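Tol-Pal system protein TolB (Acinetobacter baumannii, PDB 7MX5) probably takes part in outer membrane invagination during cell division and in maintaining outer membrane integrity, as the periplasmic protein of the Tol-Pal system. Local coordinates at residues Lys315-His320 and Pro351-Asn356; Asn340-Thr345 and Ser373-Asp378; Val361-Glu366 and Arg393-Ala398. All coordinates share one frame; numbering follows the deposited sequence.

All three contacts join neighbouring blades of the TolB beta-propeller through side chains, with no clear hydrogen bond between the paired segments. Contacts 1 and 2 hold the same two sheets together: contact 1 is the buried one, proline and phenylalanine against alanine, whereas contact 2 lies farther from the centre of the chain, is partly open, and brings in a methionine thioether. Contact 3 uses the opposite face of the blade that holds strand 359-366 to meet the strand that closes the ring; it is buried at Val361 and Pro395 but ends in two arginines at its exposed margin. Ser352 ties contact 1 to contact 3, and Ser373 to Tyr362 ties contact 2 to contact 3.

Contact 1: residues Lys315-His320 and Pro351-Asn356; sequences KIALVH and PSFSPN
A buried, apolar contact between two adjacent propeller blades sets Pro351 and Phe353 against Ala317 and the backbone around it. Ala317 points its CB at segment 351-356, where the methyl lies between the two rings. On one flank Phe353 CE2 is 3.5 Å from Ala317 CB, and on the other Pro351 CG is 3.9 Å from Ala317 CB. The phenyl ring reaches past the methyl to the main chain, with Phe353 CE2 3.3 Å from Ala317 N and an edge turned to the carbonyl carbon of Ile316. At the ring's tip, Phe353 CZ meets Lys315 CB at 3.7 Å. Beyond CB the lysine leaves the contact: CG lies anti to the carbonyl carbon (chi1 -51°), and NZ forms a salt bridge with Asp333 in the next strand of its own blade. Strand 315-320 is the second strand of its four-stranded blade, and strand 352-353 is the innermost of the following one, so the packing runs face to face between successive sheets. Pro351 CG rests on the peptide between Ala317 and Leu318, 3.8 Å from Leu318 N. Ile331 and Val360 add further apolar surface. After Phe353 comes the Ser-Pro-Asn-Gly turn, a variant of the Ser-Pro-Asp-Gly turn of these repeats. Ser354 OG donates to Asn356 OD1 at 2.6 Å, while Met359 N is a second partner of the hydroxyl.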
# COMPACT_ATOMS: atom_id res chain seq x y z
N LYS A 315 14.60 -1.80 -1.90
CA LYS A 315 13.97 -2.97 -1.32
C LYS A 315 13.07 -3.65 -2.35
O LYS A 315 12.58 -3.02 -3.29
CB LYS A 315 13.13 -2.61 -0.08
CG LYS A 315 13.88 -1.79 0.96
CD LYS A 315 14.63 -2.69 1.93
CE LYS A 315 15.20 -1.89 3.10
NZ LYS A 315 16.49 -2.44 3.57
N ILE A 316 12.86 -4.95 -2.15
CA ILE A 316 12.00 -5.76 -3.00
C ILE A 316 11.08 -6.58 -2.10
O ILE A 316 11.56 -7.36 -1.27
CB ILE A 316 12.80 -6.70 -3.93
CG1 ILE A 316 13.53 -5.90 -5.01
CG2 ILE A 316 11.87 -7.73 -4.56
CD1 ILE A 316 14.42 -6.75 -5.88
N ALA A 317 9.77 -6.40 -2.27
CA ALA A 317 8.78 -7.27 -1.64
C ALA A 317 8.39 -8.35 -2.63
O ALA A 317 8.03 -8.04 -3.77
CB ALA A 317 7.55 -6.47 -1.19
N LEU A 318 8.47 -9.60 -2.21
CA LEU A 318 8.29 -10.72 -3.12
C LEU A 318 7.61 -11.87 -2.40
O LEU A 318 7.39 -11.83 -1.19
CB LEU A 318 9.63 -11.18 -3.71
CG LEU A 318 10.63 -11.80 -2.72
CD1 LEU A 318 11.44 -12.89 -3.39
CD2 LEU A 318 11.55 -10.74 -2.13
N VAL A 319 7.29 -12.91 -3.17
CA VAL A 319 6.77 -14.16 -2.64
C VAL A 319 7.92 -15.17 -2.62
O VAL A 319 8.50 -15.47 -3.67
CB VAL A 319 5.59 -14.68 -3.48
CG1 VAL A 319 5.34 -16.16 -3.19
CG2 VAL A 319 4.35 -13.86 -3.18
N HIS A 320 8.24 -15.67 -1.44
CA HIS A 320 9.38 -16.55 -1.23
C HIS A 320 8.90 -17.89 -0.70
O HIS A 320 8.07 -17.93 0.22
CB HIS A 320 10.38 -15.91 -0.26
CG HIS A 320 11.64 -16.70 -0.08
ND1 HIS A 320 12.71 -16.61 -0.95
CD2 HIS A 320 12.01 -17.59 0.87
CE1 HIS A 320 13.68 -17.41 -0.53
NE2 HIS A 320 13.27 -18.02 0.57
N PRO A 351 2.91 -8.63 -3.46
CA PRO A 351 2.70 -7.64 -2.40
C PRO A 351 2.82 -6.23 -2.97
O PRO A 351 3.03 -6.04 -4.17
CB PRO A 351 3.81 -7.94 -1.39
CG PRO A 351 4.67 -9.03 -2.00
CD PRO A 351 4.28 -9.17 -3.44
N SER A 352 2.68 -5.24 -2.09
CA SER A 352 2.75 -3.85 -2.52
C SER A 352 3.34 -3.00 -1.40
O SER A 352 2.84 -3.03 -0.27
CB SER A 352 1.37 -3.32 -2.92
OG SER A 352 1.47 -2.20 -3.78
N PHE A 353 4.38 -2.25 -1.72
CA PHE A 353 5.04 -1.39 -0.76
C PHE A 353 4.23 -0.12 -0.52
O PHE A 353 3.59 0.42 -1.42
CB PHE A 353 6.44 -1.00 -1.25
CG PHE A 353 7.54 -1.86 -0.69
CD1 PHE A 353 7.80 -1.87 0.67
CD2 PHE A 353 8.32 -2.64 -1.53
CE1 PHE A 353 8.82 -2.66 1.19
CE2 PHE A 353 9.34 -3.42 -1.02
CZ PHE A 353 9.59 -3.43 0.34
N SER A 354 4.27 0.36 0.72
CA SER A 354 3.72 1.67 1.01
C SER A 354 4.69 2.75 0.54
O SER A 354 5.90 2.50 0.42
CB SER A 354 3.45 1.82 2.50
OG SER A 354 4.66 1.85 3.24
N PRO A 355 4.20 3.95 0.23
CA PRO A 355 5.09 5.01 -0.28
C PRO A 355 6.32 5.27 0.57
O PRO A 355 7.37 5.61 0.02
CB PRO A 355 4.17 6.24 -0.34
CG PRO A 355 2.80 5.68 -0.50
CD PRO A 355 2.77 4.32 0.13
N ASN A 356 6.23 5.14 1.89
CA ASN A 356 7.38 5.37 2.75
C ASN A 356 8.27 4.15 2.90
O ASN A 356 9.33 4.24 3.54
CB ASN A 356 6.93 5.86 4.14
CG ASN A 356 6.06 4.84 4.88
OD1 ASN A 356 6.01 3.67 4.53
ND2 ASN A 356 5.39 5.31 5.92

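Contact 2: residues Asn340-Thr345 and Ser373-Asp378; sequences NILTPT and SIMSTD
Leu342 and Met375 lie alongside each other, pointing opposite ways, between two neighbouring blades, while Met375 crosses Thr343 at a slant. The methionine chain bends at its last torsion (chi3 78°), which carries CE toward the leucine: Met375 CE lies 3.9 Å from Leu342 CG and is also close to Leu342 O. The sulphur nestles against the threonine, with Met375 SD 3.5 Å from Thr343 CB and nearly as near to CG2. Thr343 OG1 is anti to the backbone N (chi1 178°), which leaves CG2 between N and the carbonyl carbon, turned to the thioether. Both Leu342 and Thr343 face Val329 of their own sheet, a classic beta bulge in the outermost strand of that blade. The bulge lets two consecutive residues aim their CB atoms at the third strand of the next blade. Segments 340-344 and 373-376 run roughly antiparallel, at 149°, and their axes come within 8.5 Å. Leu342 CD1 continues past the end of strand 369-376, where it lies 3.4 Å from Thr377 O. Where the strand gives way to the turn, Ser376 OG donates to Asp378 OD1 at 2.6 Å, nearly in line with the C-O bond, and the other carboxylate oxygen of Asp378 forms a salt bridge with Arg380.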
# COMPACT_ATOMS: atom_id res chain seq x y z
N ASN A 340 14.93 -10.98 3.82
CA ASN A 340 14.24 -10.95 5.11
C ASN A 340 12.85 -11.55 4.92
O ASN A 340 12.01 -10.98 4.23
CB ASN A 340 14.15 -9.53 5.65
CG ASN A 340 13.23 -9.42 6.86
OD1 ASN A 340 13.00 -10.39 7.57
ND2 ASN A 340 12.71 -8.22 7.09
N ILE A 341 12.62 -12.71 5.55
CA ILE A 341 11.30 -13.33 5.52
C ILE A 341 10.40 -12.59 6.52
O ILE A 341 10.73 -12.49 7.70
CB ILE A 341 11.38 -14.82 5.85
CG1 ILE A 341 12.15 -15.57 4.76
CG2 ILE A 341 9.98 -15.41 6.03
CD1 ILE A 341 11.82 -17.04 4.65
N LEU A 342 9.28 -12.08 6.03
CA LEU A 342 8.38 -11.27 6.84
C LEU A 342 7.30 -12.10 7.52
O LEU A 342 7.09 -11.98 8.73
CB LEU A 342 7.74 -10.17 5.98
CG LEU A 342 7.54 -8.80 6.62
CD1 LEU A 342 8.74 -8.41 7.46
CD2 LEU A 342 7.28 -7.76 5.54
N THR A 343 6.60 -12.94 6.76
CA THR A 343 5.44 -13.65 7.25
C THR A 343 5.04 -14.75 6.28
O THR A 343 5.33 -14.66 5.08
CB THR A 343 4.27 -12.68 7.45
OG1 THR A 343 3.11 -13.39 7.89
CG2 THR A 343 3.96 -11.95 6.15
N PRO A 344 4.38 -15.81 6.75
CA PRO A 344 3.76 -16.76 5.81
C PRO A 344 2.56 -16.12 5.13
O PRO A 344 1.93 -15.19 5.64
CB PRO A 344 3.35 -17.94 6.69
CG PRO A 344 3.94 -17.70 8.04
CD PRO A 344 4.27 -16.25 8.15
N THR A 345 2.24 -16.64 3.95
CA THR A 345 1.09 -16.17 3.18
C THR A 345 0.45 -17.34 2.46
O THR A 345 1.11 -18.35 2.16
CB THR A 345 1.49 -15.08 2.18
OG1 THR A 345 0.34 -14.69 1.41
CG2 THR A 345 2.58 -15.58 1.24
N SER A 373 -3.58 -8.00 4.45
CA SER A 373 -2.74 -7.81 5.63
C SER A 373 -1.70 -6.75 5.34
O SER A 373 -1.10 -6.73 4.26
CB SER A 373 -2.06 -9.12 6.04
OG SER A 373 -2.88 -9.87 6.93
N ILE A 374 -1.49 -5.86 6.30
CA ILE A 374 -0.47 -4.82 6.21
C ILE A 374 0.55 -5.07 7.31
O ILE A 374 0.19 -5.16 8.49
CB ILE A 374 -1.07 -3.41 6.33
CG1 ILE A 374 -1.68 -2.98 4.99
CG2 ILE A 374 -0.01 -2.41 6.76
CD1 ILE A 374 -2.84 -2.03 5.13
N MET A 375 1.82 -5.20 6.92
CA MET A 375 2.89 -5.51 7.85
C MET A 375 4.00 -4.48 7.73
O MET A 375 4.30 -4.00 6.64
CB MET A 375 3.46 -6.91 7.59
CG MET A 375 2.91 -7.97 8.53
SD MET A 375 3.96 -9.42 8.69
CE MET A 375 5.21 -8.81 9.80
N SER A 376 4.59 -4.14 8.87
CA SER A 376 5.81 -3.34 8.86
C SER A 376 6.95 -4.16 8.29
O SER A 376 7.03 -5.38 8.48
CB SER A 376 6.15 -2.85 10.26
OG SER A 376 6.39 -3.94 11.14
N THR A 377 7.85 -3.49 7.57
CA THR A 377 8.92 -4.20 6.87
C THR A 377 9.93 -4.83 7.82
O THR A 377 10.71 -5.69 7.39
CB THR A 377 9.64 -3.26 5.90
OG1 THR A 377 10.20 -2.16 6.63
CG2 THR A 377 8.66 -2.73 4.86
N ASP A 378 9.94 -4.43 9.09
CA ASP A 378 10.84 -5.04 10.06
C ASP A 378 10.23 -6.27 10.74
O ASP A 378 10.97 -7.02 11.40
CB ASP A 378 11.27 -4.01 11.12
CG ASP A 378 10.10 -3.40 11.86
OD1 ASP A 378 8.94 -3.75 11.57
OD2 ASP A 378 10.35 -2.55 12.74

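Contact 3: residues Val361-Glu366 and Arg393-Ala398; sequences VYATRE and REPAWA
The ring of Pro395 fits into the hollow between the side chains of Val361 and Ala363, and Val361 in turn fills the notch between Pro395 and Trp397. Val361 CG1 is the bump: it sits between the backbone N and the carbonyl carbon (chi1 66°) and lies 3.8 Å from Pro395 CB and 3.9 Å from Trp397 CE3. CG1 approaches the benzene part of the indole obliquely, and the valine and indole side chains are slanted to one another. The second methyl, CG2, rests against CB and CG of the proline, so both branches of the valine bear on the proline, the two side chains lying alongside and pointing opposite ways. Farther round the ring, Pro395 CG comes to 3.9 Å from Tyr362 CA, and CD touches Ala363 CB. Strand 359-366 is the second strand of the blade before the closing one, and strand 391-397 is the C-terminal strand that pairs with 135-141 near the start of the propeller. This is the closure in which one blade is built from both ends of the domain, and the contact packs its inner strand on the preceding blade. Segments 361-366 and 393-397 run nearly antiparallel at 162°. Glu394 takes a left-handed backbone conformation, and next to it Arg393 turns its CB away, leaving the small methyl Ala363 CB to lie 3.9 Å from Arg393 CA. At the solvent-facing end the arginine tips return toward each other: Arg365 NH2 and Arg393 NH1 are 4.1 Å apart, their guanidinium planes 78° from parallel. Carboxylates probably offset this like-charge pair, since Arg365 NH2 forms a salt bridge with Glu391 and Arg393 NH2 one with Glu349.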
# COMPACT_ATOMS: atom_id res chain seq x y z
N VAL A 361 1.53 -4.30 1.95
CA VAL A 361 0.21 -4.91 1.93
C VAL A 361 0.25 -6.13 1.02
O VAL A 361 0.98 -6.16 0.02
CB VAL A 361 -0.88 -3.91 1.49
CG1 VAL A 361 -0.67 -3.49 0.04
CG2 VAL A 361 -2.28 -4.50 1.69
N TYR A 362 -0.52 -7.15 1.39
CA TYR A 362 -0.57 -8.39 0.62
C TYR A 362 -1.88 -9.09 0.93
O TYR A 362 -2.54 -8.81 1.93
CB TYR A 362 0.62 -9.30 0.92
CG TYR A 362 0.70 -9.75 2.36
CD1 TYR A 362 1.17 -8.90 3.35
CD2 TYR A 362 0.31 -11.03 2.74
CE1 TYR A 362 1.24 -9.30 4.67
CE2 TYR A 362 0.38 -11.44 4.05
CZ TYR A 362 0.85 -10.58 5.02
OH TYR A 362 0.92 -10.98 6.33
N ALA A 363 -2.26 -10.01 0.04
CA ALA A 363 -3.49 -10.77 0.18
C ALA A 363 -3.17 -12.16 0.72
O ALA A 363 -2.27 -12.83 0.21
CB ALA A 363 -4.23 -10.88 -1.16
N THR A 364 -3.91 -12.58 1.74
CA THR A 364 -3.72 -13.89 2.35
C THR A 364 -5.06 -14.39 2.87
O THR A 364 -6.10 -13.77 2.64
CB THR A 364 -2.66 -13.82 3.46
OG1 THR A 364 -2.51 -15.11 4.06
CG2 THR A 364 -3.08 -12.81 4.53
N ARG A 365 -5.04 -15.52 3.58
CA ARG A 365 -6.24 -16.11 4.14
C ARG A 365 -5.97 -16.54 5.57
O ARG A 365 -5.00 -17.26 5.83
CB ARG A 365 -6.71 -17.32 3.31
CG ARG A 365 -7.24 -16.96 1.94
CD ARG A 365 -7.39 -18.20 1.07
NE ARG A 365 -7.78 -17.87 -0.30
CZ ARG A 365 -8.02 -18.76 -1.25
NH1 ARG A 365 -7.92 -20.06 -1.01
NH2 ARG A 365 -8.37 -18.34 -2.46
N GLU A 366 -6.83 -16.10 6.49
CA GLU A 366 -6.74 -16.48 7.90
C GLU A 366 -8.09 -17.02 8.32
O GLU A 366 -9.11 -16.33 8.19
CB GLU A 366 -6.34 -15.28 8.76
CG GLU A 366 -5.60 -15.65 10.04
CD GLU A 366 -4.92 -14.46 10.68
OE1 GLU A 366 -4.01 -13.89 10.05
OE2 GLU A 366 -5.30 -14.09 11.81
N ARG A 393 -8.19 -9.56 -2.98
CA ARG A 393 -7.04 -9.99 -3.76
C ARG A 393 -6.38 -8.80 -4.45
O ARG A 393 -7.02 -7.77 -4.71
CB ARG A 393 -7.43 -11.04 -4.81
CG ARG A 393 -8.31 -12.17 -4.28
CD ARG A 393 -7.46 -13.26 -3.66
NE ARG A 393 -6.31 -13.59 -4.50
CZ ARG A 393 -6.20 -14.70 -5.21
NH1 ARG A 393 -7.15 -15.62 -5.21
NH2 ARG A 393 -5.11 -14.90 -5.94
N GLU A 394 -5.10 -8.98 -4.75
CA GLU A 394 -4.29 -8.09 -5.59
C GLU A 394 -4.34 -6.64 -5.11
O GLU A 394 -4.86 -5.77 -5.82
CB GLU A 394 -4.76 -8.18 -7.04
CG GLU A 394 -4.04 -9.26 -7.84
CD GLU A 394 -4.78 -9.64 -9.11
OE1 GLU A 394 -6.03 -9.49 -9.14
OE2 GLU A 394 -4.13 -10.07 -10.08
N PRO A 395 -3.79 -6.33 -3.94
CA PRO A 395 -3.75 -4.93 -3.49
C PRO A 395 -2.66 -4.15 -4.20
O PRO A 395 -1.67 -4.70 -4.70
CB PRO A 395 -3.46 -5.05 -2.00
CG PRO A 395 -2.67 -6.30 -1.89
CD PRO A 395 -3.20 -7.24 -2.95
N ALA A 396 -2.85 -2.83 -4.24
CA ALA A 396 -1.88 -1.93 -4.86
C ALA A 396 -1.92 -0.61 -4.11
O ALA A 396 -2.87 0.16 -4.26
CB ALA A 396 -2.17 -1.74 -6.34
N TRP A 397 -0.88 -0.35 -3.32
CA TRP A 397 -0.80 0.90 -2.57
C TRP A 397 -0.51 2.06 -3.52
O TRP A 397 0.44 2.00 -4.31
CB TRP A 397 0.29 0.80 -1.50
CG TRP A 397 0.02 1.60 -0.26
CD1 TRP A 397 -0.37 2.91 -0.19
CD2 TRP A 397 0.12 1.14 1.09
NE1 TRP A 397 -0.52 3.29 1.12
CE2 TRP A 397 -0.22 2.22 1.93
CE3 TRP A 397 0.46 -0.08 1.68
CZ2 TRP A 397 -0.23 2.12 3.32
CZ3 TRP A 397 0.46 -0.18 3.06
CH2 TRP A 397 0.11 0.91 3.86
N ALA A 398 -1.32 3.11 -3.44
CA ALA A 398 -1.13 4.26 -4.31
C ALA A 398 0.18 4.96 -3.96
O ALA A 398 0.49 5.16 -2.79
CB ALA A 398 -2.30 5.24 -4.18